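Local coordinates for apical membrane antigen 1 (PDB 4APM), which probably serves in host cell invasion by Babesia divergens as a calcium-binding surface antigen of the moving junction, represented here by its three-domain ectodomain, at residues M166-R170 / L189-P193; V357-C361 / E407-T411; C129-A133 / M158-L162; K195-A200 / T346-L352. Residue numbers count along the deposited sequence, not the author numbering.

Contact 1: M166-R170 / L189-P193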
loop_
_atom_site.group_PDB
_atom_site.type_symbol
_atom_site.label_atom_id
_atom_site.label_comp_id
_atom_site.label_asym_id
_atom_site.label_seq_id
_atom_site.Cartn_x
_atom_site.Cartn_y
_atom_site.Cartn_z
ATOM N N MET A 166 -5.597 7.086 17.509
ATOM C CA MET A 166 -4.655 6.085 18.033
ATOM C C MET A 166 -4.570 4.832 17.170
ATOM O O MET A 166 -5.579 4.299 16.711
ATOM C CB MET A 166 -4.990 5.719 19.477
ATOM C CG MET A 166 -4.574 6.798 20.478
ATOM S SD MET A 166 -4.700 6.283 22.212
ATOM C CE MET A 166 -3.532 4.917 22.240
ATOM N N GLN A 167 -3.355 4.355 16.954
ATOM C CA GLN A 167 -3.152 3.234 16.063
ATOM C C GLN A 167 -2.148 2.281 16.653
ATOM O O GLN A 167 -2.229 1.085 16.452
ATOM C CB GLN A 167 -2.682 3.728 14.690
ATOM C CG GLN A 167 -3.693 4.658 14.030
ATOM C CD GLN A 167 -3.076 5.567 13.001
ATOM O OE1 GLN A 167 -2.602 5.109 11.952
ATOM N NE2 GLN A 167 -3.119 6.879 13.265
ATOM N N TYR A 168 -1.221 2.818 17.420
ATOM C CA TYR A 168 -0.159 2.012 18.006
ATOM C C TYR A 168 0.136 2.438 19.440
ATOM O O TYR A 168 0.399 3.609 19.705
ATOM C CB TYR A 168 1.106 2.124 17.169
ATOM C CG TYR A 168 2.225 1.252 17.670
ATOM C CD1 TYR A 168 2.312 -0.082 17.302
ATOM C CD2 TYR A 168 3.177 1.757 18.554
ATOM C CE1 TYR A 168 3.349 -0.871 17.740
ATOM C CE2 TYR A 168 4.200 0.969 19.024
ATOM C CZ TYR A 168 4.290 -0.336 18.612
ATOM O OH TYR A 168 5.331 -1.103 19.070
ATOM N N ASN A 169 0.106 1.482 20.357
ATOM C CA ASN A 169 0.376 1.768 21.762
ATOM C C ASN A 169 0.790 0.493 22.486
ATOM O O ASN A 169 -0.026 -0.402 22.682
ATOM C CB ASN A 169 -0.855 2.413 22.426
ATOM C CG ASN A 169 -0.571 2.920 23.838
ATOM O OD1 ASN A 169 0.577 3.150 24.212
ATOM N ND2 ASN A 169 -1.617 3.064 24.632
ATOM N N ARG A 170 2.075 0.408 22.828
ATOM C CA ARG A 170 2.703 -0.819 23.346
ATOM C C ARG A 170 2.129 -2.107 22.733
ATOM O O ARG A 170 2.557 -2.561 21.656
ATOM C CB ARG A 170 2.632 -0.859 24.880
ATOM C CG ARG A 170 3.239 0.361 25.562
ATOM C CD ARG A 170 2.842 0.481 27.033
ATOM N NE ARG A 170 3.520 -0.489 27.903
ATOM C CZ ARG A 170 4.715 -0.297 28.475
ATOM N NH1 ARG A 170 5.400 0.825 28.266
ATOM N NH2 ARG A 170 5.240 -1.238 29.252
ATOM N N LEU A 189 -6.787 -0.048 24.907
ATOM C CA LEU A 189 -5.724 0.950 24.702
ATOM C C LEU A 189 -4.379 0.329 24.367
ATOM O O LEU A 189 -3.401 1.041 24.094
ATOM C CB LEU A 189 -5.578 1.874 25.918
ATOM C CG LEU A 189 -6.716 2.875 26.189
ATOM C CD1 LEU A 189 -6.606 3.510 27.583
ATOM C CD2 LEU A 189 -6.795 3.940 25.104
ATOM N N CYS A 190 -4.316 -0.992 24.431
ATOM C CA CYS A 190 -3.132 -1.714 23.999
ATOM C C CYS A 190 -3.368 -2.173 22.577
ATOM O O CYS A 190 -4.263 -2.970 22.322
ATOM C CB CYS A 190 -2.899 -2.919 24.900
ATOM S SG CYS A 190 -1.544 -3.977 24.361
ATOM N N MET A 191 -2.613 -1.629 21.635
ATOM C CA MET A 191 -2.989 -1.783 20.229
ATOM C C MET A 191 -1.816 -1.722 19.265
ATOM O O MET A 191 -0.780 -1.103 19.548
ATOM C CB MET A 191 -4.076 -0.758 19.844
ATOM C CG MET A 191 -3.599 0.678 19.777
ATOM S SD MET A 191 -4.923 1.863 19.427
ATOM C CE MET A 191 -5.755 1.934 21.015
ATOM N N GLU A 192 -1.982 -2.383 18.130
ATOM C CA GLU A 192 -1.110 -2.178 16.980
ATOM C C GLU A 192 -1.858 -2.406 15.683
ATOM O O GLU A 192 -2.788 -3.211 15.648
ATOM C CB GLU A 192 0.085 -3.116 17.043
ATOM C CG GLU A 192 -0.256 -4.582 17.233
ATOM C CD GLU A 192 0.999 -5.408 17.373
ATOM O OE1 GLU A 192 1.951 -4.933 18.020
ATOM O OE2 GLU A 192 1.066 -6.497 16.789
ATOM N N PRO A 193 -1.425 -1.736 14.597
ATOM C CA PRO A 193 -1.969 -1.976 13.247
ATOM C C PRO A 193 -1.539 -3.324 12.698
ATOM O O PRO A 193 -0.431 -3.774 12.974
ATOM C CB PRO A 193 -1.322 -0.871 12.395
ATOM C CG PRO A 193 -0.673 0.076 13.380
ATOM C CD PRO A 193 -0.347 -0.737 14.587
#
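Met191 lays its side chain along the backbone of 166-170: Met191 SD sits 3.7 Å from Met166 O and 3.9 Å from Met166 CB, and Met191 CG lies 3.6 Å from Gln167 O. The framework is a single antiparallel bridge, the hydrogen-bonded pair Asn169 and Met191, which joins a loop to the start of strand 191-195. Both bonds of the pair are nearly straight, Asn169 N to Met191 O at 2.8 Å and Met191 N to Asn169 O at 3.0 Å. The two segments run 95° apart end to end, and the bridge stays single: Gln167 O lies 3.5 Å from Pro193 N, which has no hydrogen to give. Instead Gln167 O meets Glu192 CA at 3.5 Å in a CA-H...O contact. Pro193 CD packs 3.9 Å from Tyr168 CD1, at the ring edge. Strand 56-60 pairs with Glu192 through Asn59 and offers Ile58 to Met191, Gln167 and Pro193, so the loop is laid against a two-stranded antiparallel sheet. The amide of Gln167 turns to other partners, Pro165 O, Asp32 O and Lys56. Beyond the bridge, the t rotamer of Asn169 brings Asn169 ND2 to 2.8 Å from Leu189 O, a weak hydrogen bond.

Contact 2: V357-C361 / E407-T411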
loop_
_atom_site.group_PDB
_atom_site.type_symbol
_atom_site.label_atom_id
_atom_site.label_comp_id
_atom_site.label_asym_id
_atom_site.label_seq_id
_atom_site.Cartn_x
_atom_site.Cartn_y
_atom_site.Cartn_z
ATOM N N VAL A 357 -3.189 -6.194 -10.920
ATOM C CA VAL A 357 -3.419 -5.469 -12.116
ATOM C C VAL A 357 -2.305 -5.973 -13.024
ATOM O O VAL A 357 -1.207 -6.244 -12.543
ATOM C CB VAL A 357 -3.296 -3.963 -11.763
ATOM C CG1 VAL A 357 -2.110 -3.263 -12.408
ATOM C CG2 VAL A 357 -4.629 -3.244 -11.907
ATOM N N PRO A 358 -2.602 -6.218 -14.310
ATOM C CA PRO A 358 -1.562 -6.814 -15.159
ATOM C C PRO A 358 -0.378 -5.880 -15.356
ATOM O O PRO A 358 -0.553 -4.659 -15.321
ATOM C CB PRO A 358 -2.289 -7.039 -16.502
ATOM C CG PRO A 358 -3.502 -6.164 -16.448
ATOM C CD PRO A 358 -3.903 -6.176 -14.998
ATOM N N PHE A 359 0.816 -6.447 -15.554
ATOM C CA PHE A 359 2.001 -5.684 -16.008
ATOM C C PHE A 359 1.609 -4.783 -17.198
ATOM O O PHE A 359 0.760 -5.172 -18.006
ATOM C CB PHE A 359 3.144 -6.648 -16.405
ATOM C CG PHE A 359 4.454 -5.954 -16.678
ATOM C CD1 PHE A 359 4.651 -5.279 -17.861
ATOM C CD2 PHE A 359 5.432 -5.882 -15.704
ATOM C CE1 PHE A 359 5.812 -4.577 -18.090
ATOM C CE2 PHE A 359 6.598 -5.176 -15.915
ATOM C CZ PHE A 359 6.796 -4.529 -17.121
ATOM N N PRO A 360 2.150 -3.542 -17.269
ATOM C CA PRO A 360 1.692 -2.701 -18.386
ATOM C C PRO A 360 2.467 -2.976 -19.688
ATOM O O PRO A 360 3.493 -2.348 -19.957
ATOM C CB PRO A 360 1.932 -1.274 -17.876
ATOM C CG PRO A 360 3.058 -1.402 -16.911
ATOM C CD PRO A 360 2.941 -2.773 -16.286
ATOM N N CYS A 361 1.947 -3.914 -20.482
ATOM C CA CYS A 361 2.640 -4.454 -21.658
ATOM C C CYS A 361 3.119 -3.399 -22.619
ATOM O O CYS A 361 4.106 -3.600 -23.320
ATOM C CB CYS A 361 1.731 -5.418 -22.395
ATOM S SG CYS A 361 0.873 -6.506 -21.257
ATOM N N GLU A 407 1.011 -14.162 -17.775
ATOM C CA GLU A 407 -0.424 -13.861 -17.802
ATOM C C GLU A 407 -0.737 -12.438 -18.260
ATOM O O GLU A 407 -1.822 -12.179 -18.764
ATOM C CB GLU A 407 -1.052 -14.066 -16.425
ATOM C CG GLU A 407 -1.500 -15.487 -16.126
ATOM C CD GLU A 407 -2.173 -15.605 -14.761
ATOM O OE1 GLU A 407 -2.564 -14.559 -14.197
ATOM O OE2 GLU A 407 -2.307 -16.740 -14.243
ATOM N N SER A 408 0.173 -11.501 -18.006
ATOM C CA SER A 408 -0.137 -10.084 -18.183
ATOM C C SER A 408 -0.008 -9.768 -19.659
ATOM O O SER A 408 -0.826 -9.049 -20.238
ATOM C CB SER A 408 0.845 -9.191 -17.396
ATOM O OG SER A 408 0.750 -9.399 -15.999
ATOM N N CYS A 409 1.064 -10.274 -20.256
ATOM C CA CYS A 409 1.433 -9.854 -21.582
ATOM C C CYS A 409 1.651 -11.027 -22.537
ATOM O O CYS A 409 2.214 -10.853 -23.608
ATOM C CB CYS A 409 2.662 -8.964 -21.506
ATOM S SG CYS A 409 2.414 -7.541 -20.403
ATOM N N GLY A 410 1.176 -12.216 -22.163
ATOM C CA GLY A 410 1.596 -13.437 -22.864
ATOM C C GLY A 410 3.115 -13.524 -22.935
ATOM O O GLY A 410 3.801 -13.284 -21.926
ATOM N N THR A 411 3.645 -13.798 -24.130
ATOM C CA THR A 411 5.041 -14.212 -24.287
ATOM C C THR A 411 6.011 -13.041 -24.147
ATOM O O THR A 411 5.805 -11.970 -24.730
ATOM C CB THR A 411 5.297 -14.884 -25.668
ATOM O OG1 THR A 411 4.283 -15.856 -25.923
ATOM C CG2 THR A 411 6.662 -15.581 -25.707
#
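A disulfide and one side-chain-to-backbone hydrogen bond are the only bonds between two segments that cover just 217 Å² of each other's surface. Cys361 SG and Cys409 SG are bonded at 2.0 Å with chi3 of -88°, close to the unstrained right angle of a disulfide. Cys361 SG also lies 3.2 Å from Ser408 O, so the sulfur is pressed against the backbone that carries its partner. At the other end of the contact Ser408 OG accepts a hydrogen bond from Phe359 N at 3.0 Å; the same hydroxyl is hydrogen-bonded to Asp224 OD2, which ties this corner to the segment leading into strand 225-231. The side chain of Phe359 fills in beside them. Phe359 CB packs 3.6 Å from Ser408 CB, whereas the t rotamer carries the ring off toward Leu336 and Ile338 of strand 335-339. Cys409 SG makes an oblique sulfur-aromatic contact with the Phe359 ring, 5.3 Å from its centroid. Pro360 is the centre of an inverse gamma turn just before Cys361, and its ring touches Trp12 and Tyr15 of helix 8-16. A disulfide stapling a surface loop to the turn between strands 400-406 and 410-416 is the kind of cross-link expected of the cystine-rich C-terminal part of the AMA1 ectodomain, probably domain III, where Cys397-Cys415 is a second disulfide.

Contact 3: C129-A133 / M158-L162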
loop_
_atom_site.group_PDB
_atom_site.type_symbol
_atom_site.label_atom_id
_atom_site.label_comp_id
_atom_site.label_asym_id
_atom_site.label_seq_id
_atom_site.Cartn_x
_atom_site.Cartn_y
_atom_site.Cartn_z
ATOM N N CYS A 129 -16.661 8.464 1.842
ATOM C CA CYS A 129 -16.439 8.204 3.232
ATOM C C CYS A 129 -15.399 9.196 3.799
ATOM O O CYS A 129 -15.585 9.760 4.882
ATOM C CB CYS A 129 -16.026 6.727 3.423
ATOM S SG CYS A 129 -15.961 6.173 5.148
ATOM N N ALA A 130 -14.374 9.484 3.007
ATOM C CA ALA A 130 -13.293 10.406 3.419
ATOM C C ALA A 130 -13.827 11.829 3.541
ATOM O O ALA A 130 -13.521 12.527 4.500
ATOM C CB ALA A 130 -12.141 10.368 2.417
ATOM N N GLU A 131 -14.631 12.238 2.566
ATOM C CA GLU A 131 -15.236 13.575 2.563
ATOM C C GLU A 131 -16.223 13.687 3.729
ATOM O O GLU A 131 -16.297 14.694 4.420
ATOM C CB GLU A 131 -15.949 13.816 1.222
ATOM C CG GLU A 131 -16.507 15.233 1.032
ATOM C CD GLU A 131 -17.094 15.444 -0.352
ATOM O OE1 GLU A 131 -16.883 14.583 -1.222
ATOM O OE2 GLU A 131 -17.764 16.473 -0.578
ATOM N N TYR A 132 -16.909 12.602 4.017
ATOM C CA TYR A 132 -17.846 12.626 5.103
ATOM C C TYR A 132 -17.101 12.793 6.444
ATOM O O TYR A 132 -17.507 13.583 7.297
ATOM C CB TYR A 132 -18.680 11.347 5.073
ATOM C CG TYR A 132 -19.642 11.229 6.222
ATOM C CD1 TYR A 132 -20.749 12.065 6.310
ATOM C CD2 TYR A 132 -19.470 10.254 7.194
ATOM C CE1 TYR A 132 -21.643 11.955 7.361
ATOM C CE2 TYR A 132 -20.355 10.132 8.239
ATOM C CZ TYR A 132 -21.455 10.980 8.306
ATOM O OH TYR A 132 -22.351 10.875 9.351
ATOM N N ALA A 133 -16.009 12.048 6.619
ATOM C CA ALA A 133 -15.150 12.228 7.784
ATOM C C ALA A 133 -14.654 13.690 7.866
ATOM O O ALA A 133 -14.574 14.265 8.958
ATOM C CB ALA A 133 -13.971 11.249 7.736
ATOM N N MET A 158 -20.173 0.074 4.277
ATOM C CA MET A 158 -20.463 0.872 5.435
ATOM C C MET A 158 -19.245 1.717 5.749
ATOM O O MET A 158 -18.102 1.248 5.637
ATOM C CB MET A 158 -20.787 -0.021 6.634
ATOM C CG MET A 158 -22.105 -0.798 6.518
ATOM S SD MET A 158 -23.591 0.247 6.586
ATOM C CE MET A 158 -23.531 0.883 8.257
ATOM N N CYS A 159 -19.509 2.970 6.116
ATOM C CA CYS A 159 -18.505 3.957 6.407
ATOM C C CYS A 159 -18.435 4.158 7.924
ATOM O O CYS A 159 -19.402 4.590 8.530
ATOM C CB CYS A 159 -18.875 5.279 5.699
ATOM S SG CYS A 159 -17.774 6.688 6.027
ATOM N N HIS A 160 -17.285 3.854 8.522
ATOM C CA HIS A 160 -17.082 4.033 9.952
ATOM C C HIS A 160 -16.196 5.214 10.263
ATOM O O HIS A 160 -15.095 5.363 9.717
ATOM C CB HIS A 160 -16.474 2.778 10.569
ATOM C CG HIS A 160 -17.278 1.532 10.334
ATOM N ND1 HIS A 160 -18.104 1.017 11.266
ATOM C CD2 HIS A 160 -17.385 0.714 9.214
ATOM C CE1 HIS A 160 -18.699 -0.085 10.770
ATOM N NE2 HIS A 160 -18.254 -0.267 9.512
ATOM N N ILE A 161 -16.635 6.040 11.193
ATOM C CA ILE A 161 -15.770 7.074 11.702
ATOM C C ILE A 161 -15.194 6.598 13.023
ATOM O O ILE A 161 -15.919 6.071 13.877
ATOM C CB ILE A 161 -16.525 8.418 11.856
ATOM C CG1 ILE A 161 -17.320 8.727 10.576
ATOM C CG2 ILE A 161 -15.567 9.548 12.213
ATOM C CD1 ILE A 161 -16.493 8.873 9.310
ATOM N N LEU A 162 -13.882 6.726 13.155
ATOM C CA LEU A 162 -13.194 6.332 14.356
ATOM C C LEU A 162 -13.225 7.497 15.315
ATOM O O LEU A 162 -13.255 8.651 14.882
ATOM C CB LEU A 162 -11.756 5.899 14.034
ATOM C CG LEU A 162 -11.719 4.672 13.114
ATOM C CD1 LEU A 162 -10.344 4.034 13.005
ATOM C CD2 LEU A 162 -12.718 3.645 13.594
#
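A disulfide-linked helix on a beta sheet defines this contact, consistent with the PAN-type fold to which AMA1 domain I is related: helix 125-134 lies over strand 158-161 of a five-stranded antiparallel sheet, their local axes 9.0 Å apart and inclined at 32°. Cys129 SG and Cys159 SG are joined at 2.1 Å with chi3 of 88°, and both side chains are t rotamers that point across the gap. One turn further along the helix, Tyr132 and Ala133 face Ile161, which lies two residues beyond Cys159 and so on the same face of the strand. Ile161 CD1 is 3.8 Å from Ala133 CB and 3.9 Å from Tyr132 CD2, filling the space between the small alanine and the ring. Cys159 SG makes an oblique sulfur-aromatic contact, 5.4 Å from the centroid of the Tyr132 ring. Tyr132 OH hydrogen-bonds Leu108 O, in the loop leading to strand 111-112, while Phe150 and Tyr152 of the neighbouring strand pack on Cys129. The calcium ion, with Gly120 and Asp122 at its site, lies about 13 Å from the Tyr132 side chain, too far for direct contact. With no hydrogen bond between helix and strand, the pair is held by one covalent link and apolar packing, so the disulfide probably sets the register of helix on strand.

Contact 4: K195-A200 / T346-L352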
loop_
_atom_site.group_PDB
_atom_site.type_symbol
_atom_site.label_atom_id
_atom_site.label_comp_id
_atom_site.label_asym_id
_atom_site.label_seq_id
_atom_site.Cartn_x
_atom_site.Cartn_y
_atom_site.Cartn_z
ATOM N N LYS A 195 -1.838 -5.519 8.676
ATOM C CA LYS A 195 -2.296 -5.708 7.319
ATOM C C LYS A 195 -2.980 -7.073 7.233
ATOM O O LYS A 195 -2.370 -8.103 7.529
ATOM C CB LYS A 195 -1.097 -5.701 6.376
ATOM C CG LYS A 195 -1.452 -5.534 4.895
ATOM C CD LYS A 195 -1.757 -4.091 4.513
ATOM C CE LYS A 195 -1.420 -3.821 3.053
ATOM N NZ LYS A 195 -1.989 -2.533 2.524
ATOM N N SER A 196 -4.265 -7.081 6.903
ATOM C CA SER A 196 -5.016 -8.309 7.052
ATOM C C SER A 196 -5.584 -8.735 5.736
ATOM O O SER A 196 -6.334 -7.998 5.118
ATOM C CB SER A 196 -6.140 -8.144 8.061
ATOM O OG SER A 196 -7.186 -9.006 7.700
ATOM N N GLY A 197 -5.216 -9.929 5.302
ATOM C CA GLY A 197 -5.734 -10.470 4.064
ATOM C C GLY A 197 -7.248 -10.583 4.050
ATOM O O GLY A 197 -7.883 -10.181 3.082
ATOM N N ILE A 198 -7.845 -11.121 5.112
ATOM C CA ILE A 198 -9.277 -11.354 5.070
ATOM C C ILE A 198 -10.050 -10.072 5.263
ATOM O O ILE A 198 -11.244 -10.018 4.970
ATOM C CB ILE A 198 -9.745 -12.334 6.145
ATOM C CG1 ILE A 198 -9.504 -11.747 7.540
ATOM C CG2 ILE A 198 -9.098 -13.701 5.937
ATOM C CD1 ILE A 198 -9.835 -12.717 8.638
ATOM N N ASP A 199 -9.393 -9.049 5.809
ATOM C CA ASP A 199 -10.004 -7.733 5.849
ATOM C C ASP A 199 -9.512 -6.855 4.713
ATOM O O ASP A 199 -9.437 -5.626 4.839
ATOM C CB ASP A 199 -9.844 -7.098 7.226
ATOM C CG ASP A 199 -10.936 -7.557 8.196
ATOM O OD1 ASP A 199 -12.076 -7.811 7.737
ATOM O OD2 ASP A 199 -10.674 -7.665 9.413
ATOM N N ALA A 200 -9.136 -7.485 3.605
ATOM C CA ALA A 200 -8.510 -6.746 2.520
ATOM C C ALA A 200 -9.482 -5.687 1.991
ATOM O O ALA A 200 -9.101 -4.795 1.263
ATOM C CB ALA A 200 -8.107 -7.682 1.408
ATOM N N THR A 346 2.658 -2.881 -2.490
ATOM C CA THR A 346 2.970 -1.710 -1.676
ATOM C C THR A 346 2.195 -1.731 -0.353
ATOM O O THR A 346 1.193 -2.476 -0.220
ATOM C CB THR A 346 2.708 -0.370 -2.403
ATOM O OG1 THR A 346 1.333 -0.039 -2.299
ATOM C CG2 THR A 346 3.104 -0.406 -3.883
ATOM N N ALA A 347 2.694 -0.963 0.626
ATOM C CA ALA A 347 2.086 -0.904 1.949
ATOM C C ALA A 347 0.657 -0.304 1.940
ATOM O O ALA A 347 -0.082 -0.476 2.920
ATOM C CB ALA A 347 2.973 -0.114 2.917
ATOM N N VAL A 348 0.268 0.434 0.895
ATOM C CA VAL A 348 -1.109 0.999 0.930
ATOM C C VAL A 348 -2.119 0.124 0.207
ATOM O O VAL A 348 -3.334 0.207 0.474
ATOM C CB VAL A 348 -1.213 2.443 0.388
ATOM C CG1 VAL A 348 -0.332 3.392 1.182
ATOM C CG2 VAL A 348 -0.863 2.493 -1.078
ATOM N N GLY A 349 -1.603 -0.727 -0.687
ATOM C CA GLY A 349 -2.417 -1.447 -1.650
ATOM C C GLY A 349 -2.901 -2.780 -1.117
ATOM O O GLY A 349 -2.474 -3.246 -0.061
ATOM N N SER A 350 -3.781 -3.404 -1.873
ATOM C CA SER A 350 -4.264 -4.712 -1.521
ATOM C C SER A 350 -3.140 -5.710 -1.181
ATOM O O SER A 350 -2.120 -5.773 -1.868
ATOM C CB SER A 350 -5.121 -5.281 -2.650
ATOM O OG SER A 350 -5.734 -6.458 -2.147
ATOM N N PRO A 351 -3.336 -6.498 -0.130
ATOM C CA PRO A 351 -2.457 -7.648 0.166
ATOM C C PRO A 351 -2.703 -8.925 -0.688
ATOM O O PRO A 351 -1.991 -9.929 -0.507
ATOM C CB PRO A 351 -2.804 -7.962 1.633
ATOM C CG PRO A 351 -4.257 -7.570 1.758
ATOM C CD PRO A 351 -4.385 -6.313 0.906
ATOM N N LEU A 352 -3.719 -8.915 -1.559
ATOM C CA LEU A 352 -4.206 -10.151 -2.243
ATOM C C LEU A 352 -3.704 -10.230 -3.655
ATOM O O LEU A 352 -3.930 -9.300 -4.439
ATOM C CB LEU A 352 -5.735 -10.159 -2.331
ATOM C CG LEU A 352 -6.524 -10.086 -1.047
ATOM C CD1 LEU A 352 -8.017 -10.315 -1.331
ATOM C CD2 LEU A 352 -5.952 -11.108 -0.064
#
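Lys195 stretches its side chain across to the 346-352 loop and ends among the carbonyl groups of that loop. With chi1 t, chi2 p and both outer torsions t, Lys195 NZ donates to Gly349 O at 2.7 Å and to Ala347 O at 2.8 Å; Met54 O is a third partner. The aliphatic part passes over Pro351, Lys195 CG to Pro351 CB at 4.3 Å, with Phe257 and Ser253 of helix 249-257 also touching it. Pro351 CG lies 3.9 Å from Ala200 CB and 4.0 Å from Gly197 CA. Leu352, in the m,t rotamer, brings its CG to 3.8 Å from Ala200 CB and its CD2 to 3.8 Å from Gly197 O. Ser350 is t: its OG accepts from Leu352 N at 3.2 Å in an ST turn and is hydrogen-bonded to Asp355 OD2. Ser196 OG, likewise t, accepts from Asp199 N at 2.9 Å, an ST motif bracing the type I turn Gly197 to Ala200. The contact is consistent with a buried junction between the first two AMA1 domains.

In the fold
Along the chain the contacts close in the order 3, 1, 4, 2. Strand 158-161 of contact 3 and strand 191-195 of contact 1 follow each other, though the contact centres lie about 20 Å apart. The second strand runs on into contact 4, whose centre is about 7 Å from that of the chain. There the loop before strand 202-205, in the sheet of contact 3, meets the loop after strand 342-346 of a four-stranded sheet. Contact 2, about 40 Å from contact 1 between centres, lies on the opposite side of the chain's centre, with one segment entering strand 410-416 of the seven-stranded sheet. Contact 4 thus bridges sheets centrally, while contacts 2 and 3 each carry a disulfide farther out.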